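Local coordinates for protein aldolase (Klebsiella pneumoniae, PDB 6VOQ) that belongs to the class II aldolase and adducin N-terminal family and binds a zinc ion as one copy of a four-chain assembly, at residues A[5-10]-A[33-38]; A[59-62]-A[66-69]; A[116-121]-A[181-186]; A[121-126]-A[201-206]. One frame throughout, in Å; residues are numbered along the deposited sequence.

In the fold
The four contacts form two pairs. Contacts 1 and 2 have centres 12 Å apart and reach the same mixed sheet: contact 1 sets helix 4-20 against the end of strand 30-34, and contact 2 is the hairpin of strands 58-60 and 66-68. Contact 1 closes before contact 2 opens, and both precede contacts 3 and 4. These two, centres 11 Å apart, share Tyr121 and alternate along the chain, and the region around 116-126 packs on both helix 170-190 and helix 200-204. The centres of the first pair lie 30 to 36 Å from those of the second. Contacts 1 and 2 meet no other subunit, so of these contacts it is the second pair that borders another subunit.

Contact 1 of 4, residues A[5-10]-A[33-38]; sequences QQLREE and LLLPDG
Two leucines with different first torsions, Leu7 and Leu33, bring their branched ends together. In Leu7, CG stands anti to the carbonyl carbon (chi1 -70°), the usual choice on a helix, and the extended second torsion carries CD1 out from helix 4-20. In Leu33, CG sits between the backbone N and the carbonyl carbon (chi1 59°), which turns the isobutyl group toward the helix. The two side chains cross at a slant, and Leu33 CD1 comes to rest 3.8 Å from Leu7 CD1. The same Leu33 methyl lies 3.9 Å from Leu7 CB and 4.0 Å from Leu7 CD2, so it touches both the root and the ends of the leucine opposite. Its sister branch, Leu33 CD2, passes 3.9 Å from the backbone oxygen Leu7 O.

Leu7 CD1 is the methyl around which the remaining contacts gather. Leu35 CD2 approaches it to 3.9 Å, and Pro36 CD meets it end-on, also at 3.9 Å. No hydrogen bond links the segments; the evidence is of apolar packing by one helix residue in a pocket formed by Leu33, Leu35 and Pro36. The last two stand where the strand gives way to a type I beta turn, Leu35 to Gly38, closed by Gly38 N bonding to Leu35 O.

Strand 40-42 continues the hairpin, with Leu41 packed on Leu33 and Leu35, while Met11, one turn further along helix 4-20, also covers Leu33. Arg8 lies against Val59 of strand 58-60, and its guanidinium pairs with Glu4 and bonds to Ala54 O and Leu57 O.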
loop_
_atom_site.group_PDB
_atom_site.type_symbol
_atom_site.label_atom_id
_atom_site.label_comp_id
_atom_site.label_asym_id
_atom_site.label_seq_id
_atom_site.Cartn_x
_atom_site.Cartn_y
_atom_site.Cartn_z
ATOM N N GLN A 5 -27.120 -7.443 -16.924
ATOM C CA GLN A 5 -26.032 -6.700 -17.551
ATOM C C GLN A 5 -25.230 -5.943 -16.510
ATOM O O GLN A 5 -24.032 -6.177 -16.327
ATOM C CB GLN A 5 -26.577 -5.700 -18.571
ATOM C CG GLN A 5 -27.274 -6.274 -19.743
ATOM C CD GLN A 5 -28.787 -6.195 -19.640
ATOM O OE1 GLN A 5 -29.392 -6.811 -18.762
ATOM N NE2 GLN A 5 -29.406 -5.435 -20.542
ATOM N N GLN A 6 -25.892 -5.010 -15.825
ATOM C CA GLN A 6 -25.198 -4.142 -14.888
ATOM C C GLN A 6 -24.675 -4.917 -13.695
ATOM O O GLN A 6 -23.624 -4.565 -13.149
ATOM C CB GLN A 6 -26.124 -3.019 -14.442
ATOM C CG GLN A 6 -26.713 -2.264 -15.605
ATOM C CD GLN A 6 -28.086 -1.728 -15.306
ATOM O OE1 GLN A 6 -28.880 -2.372 -14.630
ATOM N NE2 GLN A 6 -28.378 -0.546 -15.816
ATOM N N LEU A 7 -25.385 -5.969 -13.286
ATOM C CA LEU A 7 -24.924 -6.770 -12.160
ATOM C C LEU A 7 -23.649 -7.526 -12.521
ATOM O O LEU A 7 -22.677 -7.514 -11.757
ATOM C CB LEU A 7 -26.033 -7.722 -11.713
ATOM C CG LEU A 7 -27.244 -7.073 -11.020
ATOM C CD1 LEU A 7 -28.374 -8.082 -10.744
ATOM C CD2 LEU A 7 -26.833 -6.374 -9.737
ATOM N N ARG A 8 -23.621 -8.168 -13.692
ATOM C CA ARG A 8 -22.385 -8.787 -14.154
ATOM C C ARG A 8 -21.287 -7.746 -14.270
ATOM O O ARG A 8 -20.144 -7.981 -13.867
ATOM C CB ARG A 8 -22.608 -9.484 -15.502
ATOM C CG ARG A 8 -23.416 -10.751 -15.391
ATOM C CD ARG A 8 -23.581 -11.437 -16.724
ATOM N NE ARG A 8 -24.415 -12.635 -16.608
ATOM C CZ ARG A 8 -23.948 -13.870 -16.451
ATOM N NH1 ARG A 8 -22.640 -14.105 -16.410
ATOM N NH2 ARG A 8 -24.803 -14.877 -16.342
ATOM N N GLU A 9 -21.629 -6.581 -14.806
ATOM C CA GLU A 9 -20.693 -5.479 -14.933
ATOM C C GLU A 9 -20.161 -5.016 -13.576
ATOM O O GLU A 9 -18.940 -4.891 -13.399
ATOM C CB GLU A 9 -21.406 -4.341 -15.673
ATOM C CG GLU A 9 -20.561 -3.166 -16.120
ATOM C CD GLU A 9 -19.191 -3.539 -16.668
ATOM O OE1 GLU A 9 -18.296 -2.674 -16.572
ATOM O OE2 GLU A 9 -19.003 -4.646 -17.232
ATOM N N GLU A 10 -21.066 -4.764 -12.623
ATOM C CA GLU A 10 -20.678 -4.343 -11.282
ATOM C C GLU A 10 -19.744 -5.351 -10.626
ATOM O O GLU A 10 -18.800 -4.967 -9.927
ATOM C CB GLU A 10 -21.932 -4.142 -10.428
ATOM C CG GLU A 10 -21.658 -3.741 -8.998
ATOM C CD GLU A 10 -21.903 -2.263 -8.783
ATOM O OE1 GLU A 10 -22.552 -1.899 -7.774
ATOM O OE2 GLU A 10 -21.448 -1.470 -9.640
ATOM N N LEU A 33 -23.983 -12.348 -5.768
ATOM C CA LEU A 33 -25.123 -11.452 -5.624
ATOM C C LEU A 33 -26.374 -12.131 -6.164
ATOM O O LEU A 33 -26.314 -12.924 -7.110
ATOM C CB LEU A 33 -24.885 -10.108 -6.335
ATOM C CG LEU A 33 -24.601 -10.088 -7.845
ATOM C CD1 LEU A 33 -25.879 -10.114 -8.661
ATOM C CD2 LEU A 33 -23.789 -8.854 -8.219
ATOM N N LEU A 34 -27.511 -11.806 -5.557
ATOM C CA LEU A 34 -28.790 -12.352 -5.988
ATOM C C LEU A 34 -29.248 -11.690 -7.280
ATOM O O LEU A 34 -29.271 -10.462 -7.385
ATOM C CB LEU A 34 -29.849 -12.149 -4.906
ATOM C CG LEU A 34 -29.992 -13.305 -3.920
ATOM C CD1 LEU A 34 -31.027 -12.976 -2.852
ATOM C CD2 LEU A 34 -30.352 -14.587 -4.662
ATOM N N LEU A 35 -29.624 -12.505 -8.247
ATOM C CA LEU A 35 -30.185 -12.012 -9.489
ATOM C C LEU A 35 -31.677 -11.756 -9.322
ATOM O O LEU A 35 -32.289 -12.207 -8.347
ATOM C CB LEU A 35 -29.927 -13.016 -10.610
ATOM C CG LEU A 35 -28.450 -13.156 -11.003
ATOM C CD1 LEU A 35 -28.229 -14.356 -11.916
ATOM C CD2 LEU A 35 -27.928 -11.877 -11.653
ATOM N N PRO A 36 -32.282 -11.004 -10.245
ATOM C CA PRO A 36 -33.735 -10.773 -10.160
ATOM C C PRO A 36 -34.568 -12.041 -10.084
ATOM O O PRO A 36 -35.606 -12.039 -9.413
ATOM C CB PRO A 36 -34.027 -9.979 -11.439
ATOM C CG PRO A 36 -32.767 -9.215 -11.680
ATOM C CD PRO A 36 -31.640 -10.121 -11.235
ATOM N N ASP A 37 -34.150 -13.123 -10.740
ATOM C CA ASP A 37 -34.916 -14.366 -10.752
ATOM C C ASP A 37 -34.664 -15.233 -9.524
ATOM O O ASP A 37 -35.103 -16.390 -9.493
ATOM C CB ASP A 37 -34.598 -15.168 -12.019
ATOM C CG ASP A 37 -33.109 -15.434 -12.190
ATOM O OD1 ASP A 37 -32.342 -15.200 -11.233
ATOM O OD2 ASP A 37 -32.706 -15.885 -13.284
ATOM N N GLY A 38 -33.955 -14.713 -8.526
ATOM C CA GLY A 38 -33.653 -15.475 -7.342
ATOM C C GLY A 38 -32.434 -16.359 -7.438
ATOM O O GLY A 38 -32.042 -16.952 -6.429
#

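Contact 2 of 4, residues A[59-62]-A[66-69]; sequences VVTL and WISG
Val59 is bonded through both its backbone N and its backbone O to the strand opposite, and these bonds define a classic beta bulge. Val59 N donates to Ser68 O at 2.9 Å with an N-H...O angle of 162°, the donor standing well above the carbonyl plane. In return Val59 O accepts two amides, Ile67 N at 2.6 Å and Ser68 N at 3.1 Å, each tilted only modestly from the plane of the carbonyl. Ile67 and Ser68 thus face one residue, and the register shifts by one: Val59 pairs with Ser68 as a hydrogen-bonded pair, Val60 with Trp66 as a non-hydrogen-bonded pair. The extra residue is accommodated by the near-helical backbone of Ile67 (psi -48°).

Within its own segment, Trp66 carries its indole forward along the chain, toward Ser68 and Gly69, with CG anti to the backbone N (chi1 -179°), and NE1 makes weak bonds to Ser68 O and Gly69 O. The ring edge faces the bulge, with Trp66 CD1 3.7 Å from Val59 O.

Side-chain packing follows the same offset. Ser68 OG lies beside Val59 on the same face of the sheet, while Val59 CG1 reaches Ile67 CB at 3.9 Å on a slanting approach. Further out, Thr61 CG2 meets Ile67 CD1 at 3.5 Å, the two side chains crossing nearly at right angles; the Thr61 hydroxyl is engaged by Glu65 N.

Strand 66-68 is an outermost strand of the sheet within this chain. Strand 58-60 is bonded on its other side to strand 40-42, with Arg8 of helix 4-20 against Val59 and Ser68, and Val76 of helix 76-83 against Val60.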
loop_
_atom_site.group_PDB
_atom_site.type_symbol
_atom_site.label_atom_id
_atom_site.label_comp_id
_atom_site.label_asym_id
_atom_site.label_seq_id
_atom_site.Cartn_x
_atom_site.Cartn_y
_atom_site.Cartn_z
ATOM N N VAL A 59 -23.633 -18.743 -12.685
ATOM C CA VAL A 59 -24.984 -18.602 -12.167
ATOM C C VAL A 59 -25.398 -19.951 -11.596
ATOM O O VAL A 59 -25.334 -20.973 -12.290
ATOM C CB VAL A 59 -25.978 -18.132 -13.239
ATOM C CG1 VAL A 59 -27.372 -18.100 -12.662
ATOM C CG2 VAL A 59 -25.586 -16.772 -13.764
ATOM N N VAL A 60 -25.823 -19.952 -10.338
ATOM C CA VAL A 60 -26.205 -21.157 -9.614
ATOM C C VAL A 60 -27.478 -20.846 -8.829
ATOM O O VAL A 60 -27.723 -19.697 -8.447
ATOM C CB VAL A 60 -25.043 -21.620 -8.694
ATOM C CG1 VAL A 60 -24.594 -20.490 -7.792
ATOM C CG2 VAL A 60 -25.420 -22.834 -7.878
ATOM N N THR A 61 -28.318 -21.862 -8.632
ATOM C CA THR A 61 -29.471 -21.722 -7.749
ATOM C C THR A 61 -29.016 -21.783 -6.293
ATOM O O THR A 61 -27.953 -22.321 -5.974
ATOM C CB THR A 61 -30.514 -22.819 -7.993
ATOM O OG1 THR A 61 -30.039 -24.069 -7.469
ATOM C CG2 THR A 61 -30.820 -22.973 -9.476
ATOM N N LEU A 62 -29.846 -21.232 -5.400
ATOM C CA LEU A 62 -29.512 -21.262 -3.981
ATOM C C LEU A 62 -29.401 -22.686 -3.444
ATOM O O LEU A 62 -28.782 -22.898 -2.396
ATOM C CB LEU A 62 -30.548 -20.466 -3.185
ATOM C CG LEU A 62 -30.502 -18.946 -3.374
ATOM C CD1 LEU A 62 -31.462 -18.246 -2.428
ATOM C CD2 LEU A 62 -29.088 -18.414 -3.179
ATOM N N TRP A 66 -25.947 -25.746 -10.829
ATOM C CA TRP A 66 -25.169 -24.893 -11.723
ATOM C C TRP A 66 -25.962 -24.551 -12.996
ATOM O O TRP A 66 -26.378 -25.452 -13.723
ATOM C CB TRP A 66 -23.864 -25.630 -12.051
ATOM C CG TRP A 66 -22.940 -24.937 -12.925
ATOM C CD1 TRP A 66 -22.804 -23.591 -13.055
ATOM C CD2 TRP A 66 -21.958 -25.536 -13.782
ATOM N NE1 TRP A 66 -21.819 -23.313 -13.969
ATOM C CE2 TRP A 66 -21.271 -24.488 -14.415
ATOM C CE3 TRP A 66 -21.596 -26.857 -14.078
ATOM C CZ2 TRP A 66 -20.253 -24.708 -15.343
ATOM C CZ3 TRP A 66 -20.570 -27.074 -15.007
ATOM C CH2 TRP A 66 -19.915 -26.001 -15.622
ATOM N N ILE A 67 -26.157 -23.251 -13.270
ATOM C CA ILE A 67 -27.084 -22.787 -14.310
ATOM C C ILE A 67 -26.413 -22.207 -15.545
ATOM O O ILE A 67 -26.817 -22.552 -16.664
ATOM C CB ILE A 67 -28.074 -21.751 -13.758
ATOM C CG1 ILE A 67 -28.701 -22.282 -12.468
ATOM C CG2 ILE A 67 -29.215 -21.491 -14.784
ATOM C CD1 ILE A 67 -29.551 -23.451 -12.703
ATOM N N SER A 68 -25.438 -21.302 -15.389
ATOM C CA SER A 68 -24.745 -20.788 -16.559
ATOM C C SER A 68 -23.309 -20.437 -16.139
ATOM O O SER A 68 -22.972 -20.419 -14.948
ATOM C CB SER A 68 -25.551 -19.668 -17.194
ATOM O OG SER A 68 -25.805 -18.607 -16.336
ATOM N N GLY A 69 -22.435 -20.215 -17.127
ATOM C CA GLY A 69 -21.129 -19.670 -16.856
ATOM C C GLY A 69 -20.142 -20.754 -16.464
ATOM O O GLY A 69 -20.420 -21.945 -16.519
#

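Contact 3 of 4, residues A[116-121]-A[181-186]; sequences RPFTPY and EETARL
The loop that leads into helix 121-125 packs here against the long helix 170-190, at a place where the second subunit also arrives; Phe118 and Thr119 face Thr183 and Leu186. Phe118 makes the main contact with the rim of its ring. Its CG lies between the backbone N and the carbonyl carbon (chi1 46°), and this swings the ring from the loop toward the helix. Leu186 CB sits at the ring edge, near the plane, 3.5 Å from Phe118 CE1 and 3.5 Å from Phe118 CZ; Leu186 CD1 continues along that edge, in plane, 3.7 Å from CE1. The backbone oxygen Thr183 O also meets the edge, 3.7 Å from Phe118 CZ, and Thr183 CG2 stands 4.2 Å from the same carbon.

Thr119 and Thr183 run past each other in opposite directions. Their hydroxyls, Thr119 OG1 and Thr183 OG1, are 3.9 Å apart, too far for a hydrogen bond, and Thr183 OG1 is instead bonded to Glu179 O one turn back in its helix.

Polar ties to the second subunit hold both segments: Phe118 O accepts from Asn160 ND2 of that subunit, and Glu182 OE1 bonds to its His98 ND1. Tyr121 stacks on His96 of the second subunit, a residue that in each chain is a zinc ligand, and the Thr119 side chain is about 10 Å from a bound zinc ion.

Chemically, then, loop and helix are joined without a hydrogen bond, mainly by van der Waals packing, all four touching residues being buried. With an edge presented to Thr183 O, the ring's polarised C-H groups probably interact favourably with the carbonyl, although the distance makes this a weak effect.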
loop_
_atom_site.group_PDB
_atom_site.type_symbol
_atom_site.label_atom_id
_atom_site.label_comp_id
_atom_site.label_asym_id
_atom_site.label_seq_id
_atom_site.Cartn_x
_atom_site.Cartn_y
_atom_site.Cartn_z
ATOM N N ARG A 116 -14.284 -5.242 19.162
ATOM C CA ARG A 116 -14.642 -4.319 20.226
ATOM C C ARG A 116 -14.608 -2.889 19.699
ATOM O O ARG A 116 -13.530 -2.369 19.392
ATOM C CB ARG A 116 -13.681 -4.485 21.395
ATOM C CG ARG A 116 -14.071 -3.749 22.653
ATOM C CD ARG A 116 -13.106 -4.175 23.726
ATOM N NE ARG A 116 -13.098 -3.315 24.899
ATOM C CZ ARG A 116 -12.086 -3.269 25.755
ATOM N NH1 ARG A 116 -11.001 -4.016 25.538
ATOM N NH2 ARG A 116 -12.152 -2.473 26.813
ATOM N N PRO A 117 -15.753 -2.211 19.616
ATOM C CA PRO A 117 -15.830 -0.982 18.810
ATOM C C PRO A 117 -15.144 0.217 19.462
ATOM O O PRO A 117 -15.391 0.552 20.626
ATOM C CB PRO A 117 -17.342 -0.759 18.654
ATOM C CG PRO A 117 -17.950 -1.441 19.819
ATOM C CD PRO A 117 -17.073 -2.629 20.122
ATOM N N PHE A 118 -14.271 0.864 18.680
ATOM C CA PHE A 118 -13.693 2.167 18.992
ATOM C C PHE A 118 -13.989 3.196 17.912
ATOM O O PHE A 118 -13.465 4.307 17.982
ATOM C CB PHE A 118 -12.169 2.064 19.172
ATOM C CG PHE A 118 -11.492 1.263 18.100
ATOM C CD1 PHE A 118 -11.185 1.837 16.871
ATOM C CD2 PHE A 118 -11.179 -0.073 18.310
ATOM C CE1 PHE A 118 -10.569 1.094 15.870
ATOM C CE2 PHE A 118 -10.560 -0.820 17.318
ATOM C CZ PHE A 118 -10.258 -0.239 16.091
ATOM N N THR A 119 -14.763 2.837 16.893
ATOM C CA THR A 119 -15.281 3.735 15.873
ATOM C C THR A 119 -16.719 3.343 15.632
ATOM O O THR A 119 -17.085 2.172 15.798
ATOM C CB THR A 119 -14.496 3.643 14.562
ATOM O OG1 THR A 119 -14.315 2.263 14.217
ATOM C CG2 THR A 119 -13.150 4.314 14.706
ATOM N N PRO A 120 -17.586 4.297 15.263
ATOM C CA PRO A 120 -19.024 4.009 15.204
ATOM C C PRO A 120 -19.478 3.240 13.972
ATOM O O PRO A 120 -20.579 2.676 13.991
ATOM C CB PRO A 120 -19.653 5.410 15.220
ATOM C CG PRO A 120 -18.644 6.251 14.556
ATOM C CD PRO A 120 -17.297 5.711 14.967
ATOM N N TYR A 121 -18.669 3.173 12.920
ATOM C CA TYR A 121 -19.204 2.839 11.604
ATOM C C TYR A 121 -19.484 1.351 11.434
ATOM O O TYR A 121 -20.475 0.989 10.791
ATOM C CB TYR A 121 -18.249 3.376 10.537
ATOM C CG TYR A 121 -18.010 4.847 10.770
ATOM C CD1 TYR A 121 -19.029 5.770 10.535
ATOM C CD2 TYR A 121 -16.801 5.312 11.287
ATOM C CE1 TYR A 121 -18.848 7.112 10.775
ATOM C CE2 TYR A 121 -16.609 6.666 11.529
ATOM C CZ TYR A 121 -17.639 7.560 11.270
ATOM O OH TYR A 121 -17.480 8.908 11.498
ATOM N N GLU A 181 -12.523 -4.200 7.199
ATOM C CA GLU A 181 -11.086 -4.404 7.073
ATOM C C GLU A 181 -10.322 -3.235 7.673
ATOM O O GLU A 181 -9.334 -3.429 8.390
ATOM C CB GLU A 181 -10.719 -4.611 5.604
ATOM C CG GLU A 181 -9.229 -4.553 5.308
ATOM C CD GLU A 181 -8.443 -5.756 5.831
ATOM O OE1 GLU A 181 -9.044 -6.749 6.301
ATOM O OE2 GLU A 181 -7.203 -5.705 5.760
ATOM N N GLU A 182 -10.797 -2.016 7.420
ATOM C CA GLU A 182 -10.196 -0.824 8.001
ATOM C C GLU A 182 -10.265 -0.852 9.524
ATOM O O GLU A 182 -9.331 -0.414 10.205
ATOM C CB GLU A 182 -10.901 0.410 7.448
ATOM C CG GLU A 182 -10.419 1.701 8.017
ATOM C CD GLU A 182 -8.973 1.978 7.673
ATOM O OE1 GLU A 182 -8.327 2.707 8.450
ATOM O OE2 GLU A 182 -8.486 1.467 6.637
ATOM N N THR A 183 -11.361 -1.366 10.077
ATOM C CA THR A 183 -11.469 -1.473 11.526
ATOM C C THR A 183 -10.531 -2.544 12.076
ATOM O O THR A 183 -9.873 -2.333 13.099
ATOM C CB THR A 183 -12.918 -1.750 11.923
ATOM O OG1 THR A 183 -13.714 -0.601 11.607
ATOM C CG2 THR A 183 -13.021 -2.016 13.415
ATOM N N ALA A 184 -10.443 -3.691 11.403
ATOM C CA ALA A 184 -9.471 -4.702 11.794
ATOM C C ALA A 184 -8.054 -4.159 11.689
ATOM O O ALA A 184 -7.225 -4.383 12.574
ATOM C CB ALA A 184 -9.639 -5.952 10.929
ATOM N N ARG A 185 -7.771 -3.408 10.629
ATOM C CA ARG A 185 -6.448 -2.821 10.485
ATOM C C ARG A 185 -6.146 -1.863 11.636
ATOM O O ARG A 185 -5.014 -1.807 12.133
ATOM C CB ARG A 185 -6.352 -2.117 9.130
ATOM C CG ARG A 185 -4.978 -1.546 8.835
ATOM C CD ARG A 185 -4.997 -0.755 7.565
ATOM N NE ARG A 185 -3.705 -0.161 7.271
ATOM C CZ ARG A 185 -3.549 0.868 6.446
ATOM N NH1 ARG A 185 -4.605 1.401 5.856
ATOM N NH2 ARG A 185 -2.347 1.367 6.216
ATOM N N LEU A 186 -7.148 -1.106 12.075
ATOM C CA LEU A 186 -6.934 -0.187 13.179
ATOM C C LEU A 186 -6.573 -0.930 14.451
ATOM O O LEU A 186 -5.764 -0.436 15.245
ATOM C CB LEU A 186 -8.178 0.663 13.402
ATOM C CG LEU A 186 -8.337 1.782 12.393
ATOM C CD1 LEU A 186 -9.772 2.277 12.411
ATOM C CD2 LEU A 186 -7.361 2.885 12.738
#

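Contact 4 of 4, residues A[121-126]-A[201-206]; sequences YVVMRV and DEVKEL
Apolar contacts between Val123, Met124, Val203 and Leu206 carry this contact. Leu206 divides its branches between two consecutive helix residues: CD1 lies 3.9 Å from Val123 CB, and CD2 lies 3.9 Å from Met124 CG. Its CB serves both neighbours as well, at 3.8 Å from Met124 CG and 3.9 Å from Val123 CG1. The fork is aimed by a first torsion that sets CG anti to the carbonyl carbon (chi1 -48°). Val123 adds a second contact, its CG1 meeting Val203 CG1 at 3.8 Å as the two valines cross nearly at right angles.

Sulfur takes a lesser part. In Met124 an extended second torsion (chi2 173°) carries SD past the leucine, 4.1 Å from Leu206 CD2; the bend at chi3 turns only the terminal methyl.

Backbone atoms come close without bonding. Met124 CA is 3.7 Å from Leu206 O, and the nearest CA atoms are those of Met124 and Leu206, showing how closely the chain near its C-terminus approaches the short helix. No hydrogen bond crosses between the segments; backbone bonds within each include Arg125 N to Tyr121 O and Leu206 N to Val203 O.

Around the contact, Pro117 lies against both Val123 and Val203, and Pro120 against Leu206, so the loop before helix 121-125 fills in beside helix 200-204. Val122, on the same short helix, packs on Thr183 of helix 170-190. Pro137 and Arg136 of the second subunit pack against Met124 and Leu206 respectively, setting this helix pair at the subunit boundary.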
loop_
_atom_site.group_PDB
_atom_site.type_symbol
_atom_site.label_atom_id
_atom_site.label_comp_id
_atom_site.label_asym_id
_atom_site.label_seq_id
_atom_site.Cartn_x
_atom_site.Cartn_y
_atom_site.Cartn_z
ATOM N N TYR A 121 -18.669 3.173 12.920
ATOM C CA TYR A 121 -19.204 2.839 11.604
ATOM C C TYR A 121 -19.484 1.351 11.434
ATOM O O TYR A 121 -20.475 0.989 10.791
ATOM C CB TYR A 121 -18.249 3.376 10.537
ATOM C CG TYR A 121 -18.010 4.847 10.770
ATOM C CD1 TYR A 121 -19.029 5.770 10.535
ATOM C CD2 TYR A 121 -16.801 5.312 11.287
ATOM C CE1 TYR A 121 -18.848 7.112 10.775
ATOM C CE2 TYR A 121 -16.609 6.666 11.529
ATOM C CZ TYR A 121 -17.639 7.560 11.270
ATOM O OH TYR A 121 -17.480 8.908 11.498
ATOM N N VAL A 122 -18.667 0.476 12.022
ATOM C CA VAL A 122 -18.977 -0.947 11.957
ATOM C C VAL A 122 -20.263 -1.248 12.719
ATOM O O VAL A 122 -21.053 -2.106 12.313
ATOM C CB VAL A 122 -17.785 -1.776 12.474
ATOM C CG1 VAL A 122 -18.194 -3.222 12.731
ATOM C CG2 VAL A 122 -16.663 -1.735 11.468
ATOM N N VAL A 123 -20.501 -0.542 13.825
ATOM C CA VAL A 123 -21.720 -0.760 14.598
ATOM C C VAL A 123 -22.940 -0.328 13.801
ATOM O O VAL A 123 -23.973 -1.007 13.801
ATOM C CB VAL A 123 -21.646 -0.007 15.936
ATOM C CG1 VAL A 123 -22.755 -0.466 16.878
ATOM C CG2 VAL A 123 -20.270 -0.173 16.563
ATOM N N MET A 124 -22.842 0.812 13.117
ATOM C CA MET A 124 -23.999 1.343 12.413
ATOM C C MET A 124 -24.367 0.465 11.236
ATOM O O MET A 124 -25.546 0.160 11.023
ATOM C CB MET A 124 -23.728 2.771 11.939
ATOM C CG MET A 124 -23.456 3.746 13.066
ATOM S SD MET A 124 -22.947 5.361 12.472
ATOM C CE MET A 124 -24.420 5.849 11.588
ATOM N N ARG A 125 -23.370 0.041 10.465
ATOM C CA ARG A 125 -23.633 -0.583 9.184
ATOM C C ARG A 125 -23.561 -2.098 9.225
ATOM O O ARG A 125 -24.180 -2.749 8.379
ATOM C CB ARG A 125 -22.659 -0.048 8.130
ATOM C CG ARG A 125 -22.581 1.472 8.132
ATOM C CD ARG A 125 -21.381 1.989 7.356
ATOM N NE ARG A 125 -21.588 1.877 5.918
ATOM C CZ ARG A 125 -20.956 1.002 5.147
ATOM N NH1 ARG A 125 -20.079 0.164 5.683
ATOM N NH2 ARG A 125 -21.206 0.964 3.845
ATOM N N VAL A 126 -22.854 -2.679 10.191
ATOM C CA VAL A 126 -22.665 -4.123 10.170
ATOM C C VAL A 126 -23.255 -4.732 11.432
ATOM O O VAL A 126 -24.079 -5.652 11.362
ATOM C CB VAL A 126 -21.179 -4.495 10.004
ATOM C CG1 VAL A 126 -21.035 -5.981 9.831
ATOM C CG2 VAL A 126 -20.589 -3.779 8.794
ATOM N N ASP A 201 -23.048 3.015 26.302
ATOM C CA ASP A 201 -24.144 3.860 25.829
ATOM C C ASP A 201 -23.867 4.373 24.428
ATOM O O ASP A 201 -24.787 4.500 23.613
ATOM C CB ASP A 201 -24.382 5.024 26.789
ATOM C CG ASP A 201 -24.488 4.567 28.230
ATOM O OD1 ASP A 201 -23.427 4.292 28.844
ATOM O OD2 ASP A 201 -25.624 4.470 28.742
ATOM N N GLU A 202 -22.601 4.666 24.127
ATOM C CA GLU A 202 -22.243 5.095 22.781
ATOM C C GLU A 202 -22.481 3.998 21.739
ATOM O O GLU A 202 -22.748 4.307 20.573
ATOM C CB GLU A 202 -20.790 5.562 22.768
ATOM C CG GLU A 202 -20.612 6.924 23.411
ATOM C CD GLU A 202 -19.163 7.259 23.700
ATOM O OE1 GLU A 202 -18.872 8.453 23.928
ATOM O OE2 GLU A 202 -18.320 6.335 23.696
ATOM N N VAL A 203 -22.406 2.724 22.133
ATOM C CA VAL A 203 -22.660 1.645 21.183
ATOM C C VAL A 203 -24.154 1.436 20.986
ATOM O O VAL A 203 -24.607 1.108 19.884
ATOM C CB VAL A 203 -21.969 0.349 21.638
ATOM C CG1 VAL A 203 -22.255 -0.767 20.651
ATOM C CG2 VAL A 203 -20.452 0.563 21.799
ATOM N N LYS A 204 -24.946 1.606 22.044
ATOM C CA LYS A 204 -26.383 1.436 21.912
ATOM C C LYS A 204 -27.007 2.542 21.072
ATOM O O LYS A 204 -28.029 2.307 20.421
ATOM C CB LYS A 204 -27.032 1.372 23.299
ATOM C CG LYS A 204 -28.470 0.871 23.284
ATOM C CD LYS A 204 -28.775 -0.025 24.483
ATOM C CE LYS A 204 -28.039 -1.364 24.392
ATOM N NZ LYS A 204 -28.923 -2.450 23.865
ATOM N N GLU A 205 -26.401 3.734 21.051
ATOM C CA GLU A 205 -26.926 4.828 20.245
ATOM C C GLU A 205 -26.911 4.515 18.756
ATOM O O GLU A 205 -27.652 5.150 17.997
ATOM C CB GLU A 205 -26.116 6.102 20.467
ATOM C CG GLU A 205 -26.272 6.752 21.807
ATOM C CD GLU A 205 -25.046 7.564 22.181
ATOM O OE1 GLU A 205 -24.755 7.667 23.398
ATOM O OE2 GLU A 205 -24.371 8.088 21.264
ATOM N N LEU A 206 -26.076 3.571 18.323
ATOM C CA LEU A 206 -25.799 3.342 16.912
ATOM C C LEU A 206 -26.585 2.172 16.334
ATOM O O LEU A 206 -26.091 1.475 15.447
ATOM C CB LEU A 206 -24.300 3.122 16.702
ATOM C CG LEU A 206 -23.377 4.137 17.371
ATOM C CD1 LEU A 206 -21.961 3.591 17.457
ATOM C CD2 LEU A 206 -23.396 5.437 16.595
#